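Local structure of GH3 beta-N-acetylglucosaminidase (Paenibacillaceae, 6K5J) at residues V17-V21 / L333-K337; V390-W394 / T412-L417; P487-N491 / L527-L531. The protein hydrolyses beta-N-acetylglucosaminide linkages, probably releasing N-acetylglucosamine from non-reducing ends of glycans, as a family 3 glycoside hydrolase. One frame throughout, in Å; residues are numbered along the deposited sequence.

Interaction 1 (V17-V21 / L333-K337)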
loop_
_atom_site.group_PDB
_atom_site.type_symbol
_atom_site.label_atom_id
_atom_site.label_comp_id
_atom_site.label_asym_id
_atom_site.label_seq_id
_atom_site.Cartn_x
_atom_site.Cartn_y
_atom_site.Cartn_z
ATOM N N VAL A 17 -23.301 -6.073 16.312
ATOM C CA VAL A 17 -23.184 -4.997 15.334
ATOM C C VAL A 17 -21.813 -4.343 15.439
ATOM O O VAL A 17 -21.175 -4.037 14.426
ATOM C CB VAL A 17 -24.334 -3.985 15.515
ATOM C CG1 VAL A 17 -23.989 -2.634 14.878
ATOM C CG2 VAL A 17 -25.627 -4.547 14.917
ATOM N N GLY A 18 -21.334 -4.131 16.668
ATOM C CA GLY A 18 -20.017 -3.536 16.846
ATOM C C GLY A 18 -18.896 -4.351 16.225
ATOM O O GLY A 18 -17.916 -3.784 15.727
ATOM N N GLN A 19 -19.022 -5.685 16.240
ATOM C CA GLN A 19 -18.006 -6.542 15.626
ATOM C C GLN A 19 -17.805 -6.219 14.151
ATOM O O GLN A 19 -16.718 -6.456 13.611
ATOM C CB GLN A 19 -18.386 -8.015 15.775
ATOM C CG GLN A 19 -18.078 -8.599 17.132
ATOM C CD GLN A 19 -16.603 -8.510 17.479
ATOM O OE1 GLN A 19 -15.761 -9.162 16.852
ATOM N NE2 GLN A 19 -16.283 -7.688 18.473
ATOM N N LEU A 20 -18.831 -5.687 13.489
ATOM C CA LEU A 20 -18.792 -5.417 12.057
ATOM C C LEU A 20 -18.076 -4.120 11.695
ATOM O O LEU A 20 -18.031 -3.776 10.509
ATOM C CB LEU A 20 -20.212 -5.368 11.503
ATOM C CG LEU A 20 -21.145 -6.504 11.935
ATOM C CD1 LEU A 20 -22.492 -6.342 11.267
ATOM C CD2 LEU A 20 -20.528 -7.843 11.585
ATOM N N VAL A 21 -17.511 -3.397 12.654
ATOM C CA VAL A 21 -16.920 -2.089 12.373
ATOM C C VAL A 21 -15.459 -2.080 12.806
ATOM O O VAL A 21 -15.123 -2.549 13.897
ATOM C CB VAL A 21 -17.707 -0.963 13.063
ATOM C CG1 VAL A 21 -17.007 0.384 12.859
ATOM C CG2 VAL A 21 -19.143 -0.943 12.529
ATOM N N LEU A 333 -15.737 -13.302 11.589
ATOM C CA LEU A 333 -14.786 -12.461 12.314
ATOM C C LEU A 333 -14.251 -13.161 13.562
ATOM O O LEU A 333 -13.049 -13.111 13.843
ATOM C CB LEU A 333 -15.437 -11.120 12.668
ATOM C CG LEU A 333 -15.715 -10.278 11.425
ATOM C CD1 LEU A 333 -16.871 -9.294 11.665
ATOM C CD2 LEU A 333 -14.436 -9.566 10.979
ATOM N N LEU A 334 -15.120 -13.833 14.316
ATOM C CA LEU A 334 -14.648 -14.555 15.494
ATOM C C LEU A 334 -13.708 -15.701 15.113
ATOM O O LEU A 334 -12.749 -15.987 15.839
ATOM C CB LEU A 334 -15.846 -15.067 16.297
ATOM C CG LEU A 334 -16.745 -14.006 16.939
ATOM C CD1 LEU A 334 -17.834 -14.641 17.788
ATOM C CD2 LEU A 334 -15.941 -13.031 17.785
ATOM N N ALA A 335 -13.962 -16.363 13.975
ATOM C CA ALA A 335 -13.088 -17.453 13.544
ATOM C C ALA A 335 -11.701 -16.934 13.184
ATOM O O ALA A 335 -10.689 -17.544 13.547
ATOM C CB ALA A 335 -13.703 -18.196 12.355
ATOM N N LEU A 336 -11.636 -15.797 12.483
ATOM C CA LEU A 336 -10.347 -15.185 12.184
ATOM C C LEU A 336 -9.615 -14.794 13.469
ATOM O O LEU A 336 -8.409 -15.050 13.618
ATOM C CB LEU A 336 -10.560 -13.957 11.285
ATOM C CG LEU A 336 -9.279 -13.176 10.964
ATOM C CD1 LEU A 336 -8.262 -14.089 10.315
ATOM C CD2 LEU A 336 -9.580 -11.972 10.071
ATOM N N LYS A 337 -10.338 -14.198 14.413
ATOM C CA LYS A 337 -9.723 -13.740 15.654
ATOM C C LYS A 337 -9.163 -14.907 16.461
ATOM O O LYS A 337 -8.096 -14.791 17.075
ATOM C CB LYS A 337 -10.743 -12.953 16.477
ATOM C CG LYS A 337 -11.007 -11.539 15.936
ATOM C CD LYS A 337 -12.087 -10.830 16.736
ATOM C CE LYS A 337 -12.168 -9.353 16.335
ATOM N NZ LYS A 337 -13.007 -8.545 17.257
#

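Interaction 2 (V390-W394 / T412-L417)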
loop_
_atom_site.group_PDB
_atom_site.type_symbol
_atom_site.label_atom_id
_atom_site.label_comp_id
_atom_site.label_asym_id
_atom_site.label_seq_id
_atom_site.Cartn_x
_atom_site.Cartn_y
_atom_site.Cartn_z
ATOM N N VAL A 390 29.201 15.027 -9.208
ATOM C CA VAL A 390 27.901 14.505 -9.608
ATOM C C VAL A 390 26.830 15.399 -9.001
ATOM O O VAL A 390 26.820 15.629 -7.786
ATOM C CB VAL A 390 27.707 13.049 -9.145
ATOM C CG1 VAL A 390 26.399 12.466 -9.708
ATOM C CG2 VAL A 390 28.901 12.189 -9.548
ATOM N N LEU A 391 25.940 15.905 -9.838
ATOM C CA LEU A 391 24.769 16.623 -9.366
ATOM C C LEU A 391 23.607 15.638 -9.284
ATOM O O LEU A 391 23.197 15.074 -10.300
ATOM C CB LEU A 391 24.427 17.781 -10.299
ATOM C CG LEU A 391 23.124 18.502 -9.932
ATOM C CD1 LEU A 391 23.243 19.208 -8.563
ATOM C CD2 LEU A 391 22.724 19.475 -11.020
ATOM N N VAL A 392 23.087 15.421 -8.083
ATOM C CA VAL A 392 21.908 14.587 -7.886
ATOM C C VAL A 392 20.725 15.494 -7.580
ATOM O O VAL A 392 20.781 16.308 -6.646
ATOM C CB VAL A 392 22.114 13.559 -6.761
ATOM C CG1 VAL A 392 20.815 12.748 -6.540
ATOM C CG2 VAL A 392 23.294 12.635 -7.090
ATOM N N VAL A 393 19.661 15.359 -8.362
ATOM C CA VAL A 393 18.419 16.092 -8.145
ATOM C C VAL A 393 17.450 15.163 -7.423
ATOM O O VAL A 393 17.054 14.124 -7.963
ATOM C CB VAL A 393 17.834 16.606 -9.469
ATOM C CG1 VAL A 393 16.637 17.511 -9.206
ATOM C CG2 VAL A 393 18.902 17.362 -10.252
ATOM N N TRP A 394 17.089 15.516 -6.194
ATOM C CA TRP A 394 16.357 14.609 -5.317
ATOM C C TRP A 394 14.972 15.171 -5.046
ATOM O O TRP A 394 14.859 16.286 -4.512
ATOM C CB TRP A 394 17.111 14.384 -4.007
ATOM C CG TRP A 394 16.383 13.462 -3.068
ATOM C CD1 TRP A 394 15.650 13.818 -1.968
ATOM C CD2 TRP A 394 16.302 12.033 -3.157
ATOM N NE1 TRP A 394 15.111 12.698 -1.372
ATOM C CE2 TRP A 394 15.496 11.590 -2.082
ATOM C CE3 TRP A 394 16.823 11.085 -4.048
ATOM C CZ2 TRP A 394 15.213 10.239 -1.862
ATOM C CZ3 TRP A 394 16.534 9.739 -3.831
ATOM C CH2 TRP A 394 15.733 9.333 -2.748
ATOM N N THR A 412 19.192 8.824 0.854
ATOM C CA THR A 412 18.938 9.229 -0.519
ATOM C C THR A 412 19.955 8.594 -1.464
ATOM O O THR A 412 20.945 7.993 -1.044
ATOM C CB THR A 412 19.030 10.751 -0.648
ATOM O OG1 THR A 412 20.378 11.161 -0.356
ATOM C CG2 THR A 412 18.058 11.442 0.321
ATOM N N LEU A 413 19.717 8.761 -2.771
ATOM C CA LEU A 413 20.730 8.351 -3.734
ATOM C C LEU A 413 22.048 9.069 -3.468
ATOM O O LEU A 413 23.125 8.458 -3.520
ATOM C CB LEU A 413 20.244 8.619 -5.158
ATOM C CG LEU A 413 21.328 8.379 -6.208
ATOM C CD1 LEU A 413 21.741 6.917 -6.187
ATOM C CD2 LEU A 413 20.818 8.774 -7.584
ATOM N N GLY A 414 21.977 10.368 -3.160
ATOM C CA GLY A 414 23.188 11.113 -2.854
ATOM C C GLY A 414 23.900 10.566 -1.636
ATOM O O GLY A 414 25.130 10.486 -1.609
ATOM N N TYR A 415 23.132 10.176 -0.613
ATOM C CA TYR A 415 23.693 9.527 0.569
ATOM C C TYR A 415 24.542 8.317 0.189
ATOM O O TYR A 415 25.682 8.168 0.647
ATOM C CB TYR A 415 22.557 9.124 1.511
ATOM C CG TYR A 415 22.971 8.246 2.685
ATOM C CD1 TYR A 415 23.376 8.812 3.896
ATOM C CD2 TYR A 415 22.948 6.857 2.580
ATOM C CE1 TYR A 415 23.753 8.011 4.969
ATOM C CE2 TYR A 415 23.311 6.049 3.641
ATOM C CZ TYR A 415 23.713 6.633 4.834
ATOM O OH TYR A 415 24.079 5.834 5.888
ATOM N N TRP A 416 24.007 7.435 -0.658
ATOM C CA TRP A 416 24.759 6.227 -0.993
ATOM C C TRP A 416 25.935 6.533 -1.913
ATOM O O TRP A 416 26.997 5.909 -1.799
ATOM C CB TRP A 416 23.834 5.187 -1.622
ATOM C CG TRP A 416 22.848 4.651 -0.637
ATOM C CD1 TRP A 416 21.516 4.911 -0.594
ATOM C CD2 TRP A 416 23.123 3.772 0.456
ATOM N NE1 TRP A 416 20.933 4.241 0.458
ATOM C CE2 TRP A 416 21.902 3.533 1.117
ATOM C CE3 TRP A 416 24.285 3.157 0.936
ATOM C CZ2 TRP A 416 21.806 2.694 2.230
ATOM C CZ3 TRP A 416 24.194 2.337 2.042
ATOM C CH2 TRP A 416 22.959 2.113 2.679
ATOM N N LEU A 417 25.767 7.465 -2.849
ATOM C CA LEU A 417 26.899 7.819 -3.697
ATOM C C LEU A 417 28.021 8.425 -2.866
ATOM O O LEU A 417 29.200 8.113 -3.075
ATOM C CB LEU A 417 26.458 8.774 -4.801
ATOM C CG LEU A 417 25.630 8.160 -5.930
ATOM C CD1 LEU A 417 25.189 9.243 -6.882
ATOM C CD2 LEU A 417 26.425 7.078 -6.671
#

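Interaction 3 (P487-N491 / L527-L531)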
loop_
_atom_site.group_PDB
_atom_site.type_symbol
_atom_site.label_atom_id
_atom_site.label_comp_id
_atom_site.label_asym_id
_atom_site.label_seq_id
_atom_site.Cartn_x
_atom_site.Cartn_y
_atom_site.Cartn_z
ATOM N N PRO A 487 7.407 3.728 -12.917
ATOM C CA PRO A 487 8.401 3.673 -13.995
ATOM C C PRO A 487 7.908 4.282 -15.290
ATOM O O PRO A 487 8.708 4.447 -16.219
ATOM C CB PRO A 487 8.653 2.169 -14.158
ATOM C CG PRO A 487 7.305 1.551 -13.829
ATOM C CD PRO A 487 6.769 2.418 -12.683
ATOM N N PHE A 488 6.628 4.646 -15.366
ATOM C CA PHE A 488 6.028 5.166 -16.588
ATOM C C PHE A 488 6.434 6.606 -16.879
ATOM O O PHE A 488 6.037 7.151 -17.919
ATOM C CB PHE A 488 4.506 5.009 -16.485
ATOM C CG PHE A 488 4.095 3.670 -15.906
ATOM C CD1 PHE A 488 4.466 2.489 -16.539
ATOM C CD2 PHE A 488 3.393 3.590 -14.713
ATOM C CE1 PHE A 488 4.114 1.240 -16.003
ATOM C CE2 PHE A 488 3.036 2.349 -14.169
ATOM C CZ PHE A 488 3.401 1.180 -14.808
ATOM N N ASP A 489 7.230 7.220 -15.995
ATOM C CA ASP A 489 7.805 8.533 -16.267
ATOM C C ASP A 489 8.478 8.588 -17.631
ATOM O O ASP A 489 8.455 9.628 -18.300
ATOM C CB ASP A 489 8.831 8.894 -15.186
ATOM C CG ASP A 489 8.194 9.317 -13.885
ATOM O OD1 ASP A 489 6.955 9.279 -13.780
ATOM O OD2 ASP A 489 8.947 9.682 -12.955
ATOM N N ILE A 490 9.104 7.482 -18.052
ATOM C CA ILE A 490 9.835 7.468 -19.320
ATOM C C ILE A 490 8.928 7.870 -20.477
ATOM O O ILE A 490 9.403 8.408 -21.484
ATOM C CB ILE A 490 10.468 6.084 -19.569
ATOM C CG1 ILE A 490 11.392 6.109 -20.789
ATOM C CG2 ILE A 490 9.403 5.010 -19.739
ATOM C CD1 ILE A 490 12.115 4.798 -21.032
ATOM N N ASN A 491 7.618 7.598 -20.363
ATOM C CA ASN A 491 6.656 7.923 -21.418
ATOM C C ASN A 491 6.531 9.422 -21.644
ATOM O O ASN A 491 6.101 9.842 -22.726
ATOM C CB ASN A 491 5.271 7.358 -21.078
ATOM C CG ASN A 491 5.223 5.851 -21.150
ATOM O OD1 ASN A 491 6.094 5.221 -21.749
ATOM N ND2 ASN A 491 4.199 5.260 -20.544
ATOM N N LEU A 527 11.253 -4.871 -16.305
ATOM C CA LEU A 527 10.059 -4.046 -16.162
ATOM C C LEU A 527 8.815 -4.927 -16.009
ATOM O O LEU A 527 8.508 -5.714 -16.919
ATOM C CB LEU A 527 9.911 -3.142 -17.380
ATOM C CG LEU A 527 8.690 -2.229 -17.411
ATOM C CD1 LEU A 527 8.829 -1.113 -16.389
ATOM C CD2 LEU A 527 8.494 -1.667 -18.827
ATOM N N PRO A 528 8.103 -4.858 -14.883
ATOM C CA PRO A 528 7.022 -5.818 -14.621
ATOM C C PRO A 528 5.633 -5.369 -15.055
ATOM O O PRO A 528 4.688 -6.150 -14.904
ATOM C CB PRO A 528 7.085 -5.962 -13.096
ATOM C CG PRO A 528 7.440 -4.561 -12.643
ATOM C CD PRO A 528 8.394 -4.027 -13.697
ATOM N N ALA A 529 5.475 -4.158 -15.577
ATOM C CA ALA A 529 4.185 -3.637 -16.012
ATOM C C ALA A 529 4.387 -2.842 -17.289
ATOM O O ALA A 529 5.461 -2.259 -17.497
ATOM C CB ALA A 529 3.532 -2.750 -14.934
ATOM N N PRO A 530 3.385 -2.790 -18.167
ATOM C CA PRO A 530 3.609 -2.262 -19.514
ATOM C C PRO A 530 3.608 -0.741 -19.568
ATOM O O PRO A 530 2.924 -0.056 -18.802
ATOM C CB PRO A 530 2.436 -2.837 -20.315
ATOM C CG PRO A 530 1.327 -2.975 -19.296
ATOM C CD PRO A 530 2.043 -3.404 -18.028
ATOM N N LEU A 531 4.372 -0.219 -20.526
ATOM C CA LEU A 531 4.412 1.221 -20.754
ATOM C C LEU A 531 3.186 1.722 -21.504
ATOM O O LEU A 531 2.939 2.929 -21.522
ATOM C CB LEU A 531 5.681 1.588 -21.520
ATOM C CG LEU A 531 7.009 1.240 -20.847
ATOM C CD1 LEU A 531 8.178 1.731 -21.699
ATOM C CD2 LEU A 531 7.088 1.823 -19.442
#

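Interaction 1 (V17-V21 / L333-K337)
L333 makes the apolar part of this contact between helix 323-339 and the C-terminal part of helix 13-19 with the turn after it. Its CA-to-CB bond points toward 17-21. L333 CD1 lies 3.9 Å from L20 CD2, and the same L333 CD1 also rests 3.4 Å from the backbone oxygen Q19 O. L334 adds a marginal touch: L334 CD2 comes within 4.0 Å of Q19 OE1. One turn of helix carries the chain from L333 to K337, as the K337 N to L333 O bond of 3.0 Å records. K337 supplies the polar end. The extended side chain of K337 brings K337 NZ to 2.9 Å from Q19 OE1, to which it donates a hydrogen bond. NZ also bonds to P77 O and G44 O, so Q19 joins two backbone carbonyls around one buried ammonium group. The contact lies in the N-terminal TIM-barrel-type domain. V76 touches Q19, L334 and K337, strand 264-266 lies against L333 through V264, and V21 begins strand 21-23 and packs on L309 and L312 of helix 302-317.

Interaction 2 (V390-W394 / T412-L417)
Apolar contacts do most of the work here. V390, V392 and W394 all direct their CA-to-CB bonds toward the helix, while L391 and V393 lie on the other face of the strand. V392 sits between two leucines one helical turn apart: V392 CG1 is 4.1 Å from L413 CD2, and V392 CG2 is 3.9 Å from L417 CD1. V390 CG1 touches the same L417 CD1 more loosely, at 4.5 Å. G414 has no side chain, and the backbone comes close at this point. The CA atoms of V392 and G414 are 6.2 Å apart, and V392 CG1 lies 4.3 Å from G414 N.

This is the first half of a beta-alpha-beta unit made of strand 390-396, helix 413-419 and strand 424-430. The axes of 390-394 and 413-417 run at 150°, close to antiparallel, and approach to 9.4 Å. Such crossovers connect neighbouring parallel strands, and here the helix covers one face of the sheet.

The aromatic contact is at the start of the helix. T412 CG2 sits over one face of the W394 indole in a CH-pi contact, 3.7 Å from the centroid of the five-membered ring. W394 CZ3 also packs 4.1 Å from L413 CB.

The polar bonds serve the helix end. T412 is the N-cap: T412 OG1 accepts from Y415 N at 2.9 Å. E426, on strand 424-430, bonds to T412 OG1 and G414 N.

Interaction 3 (P487-N491 / L527-L531)
P487 opens the contact, with P487 CB 4.0 Å from L527 CD1. F488 follows and reaches three residues. Its ring edge meets A529 CB, 3.9 Å from F488 CZ, and L531 CD2, 4.0 Å from F488 CD1. F488 CE1 also lies 3.3 Å from P530 O. D489 points away from 527-531, and its carboxylate bonds to S455 OG and I459 N. I490 turns back toward 527-531, and I490 CG2 packs 4.0 Å from L531 CD2. That leucine methyl is therefore shared by F488 and I490. N491 adds the one polar link, donating from N491 ND2 to L531 O at 2.8 Å. The bond from N491 N to F488 O, 2.9 Å long, is an i to i+3 bond of the 3-10 segment. M103 of helix 102-108 touches P487 and A529, and F488 meets N141 and P144. The arrangement is a loop-to-loop contact at a domain junction, where a 3-10 turn following strand 478-483 of the C-terminal sheet meets an irregular, proline-containing segment beside the N-terminal domain.

How the interactions relate
The three contacts hold different elements and do not touch. Interaction 1 joins the end region of one helix of the N-terminal domain to another helix. Interaction 2 joins a strand and a helix of the C-terminal sheet domain, its centre about 48 Å from that of interaction 1 and on the opposite side of the chain's centre. Both are buried, but interaction 1 combines a small apolar patch with a charged amine, whereas interaction 2 is apolar and aromatic between its segments. Interaction 3 is only partly buried and joins two loops, mixing apolar contacts with an amide-to-carbonyl bond at its exposed end. It is nearer to interaction 2, about 23 Å between centres, and its first segment follows a strand of the same mixed sheet.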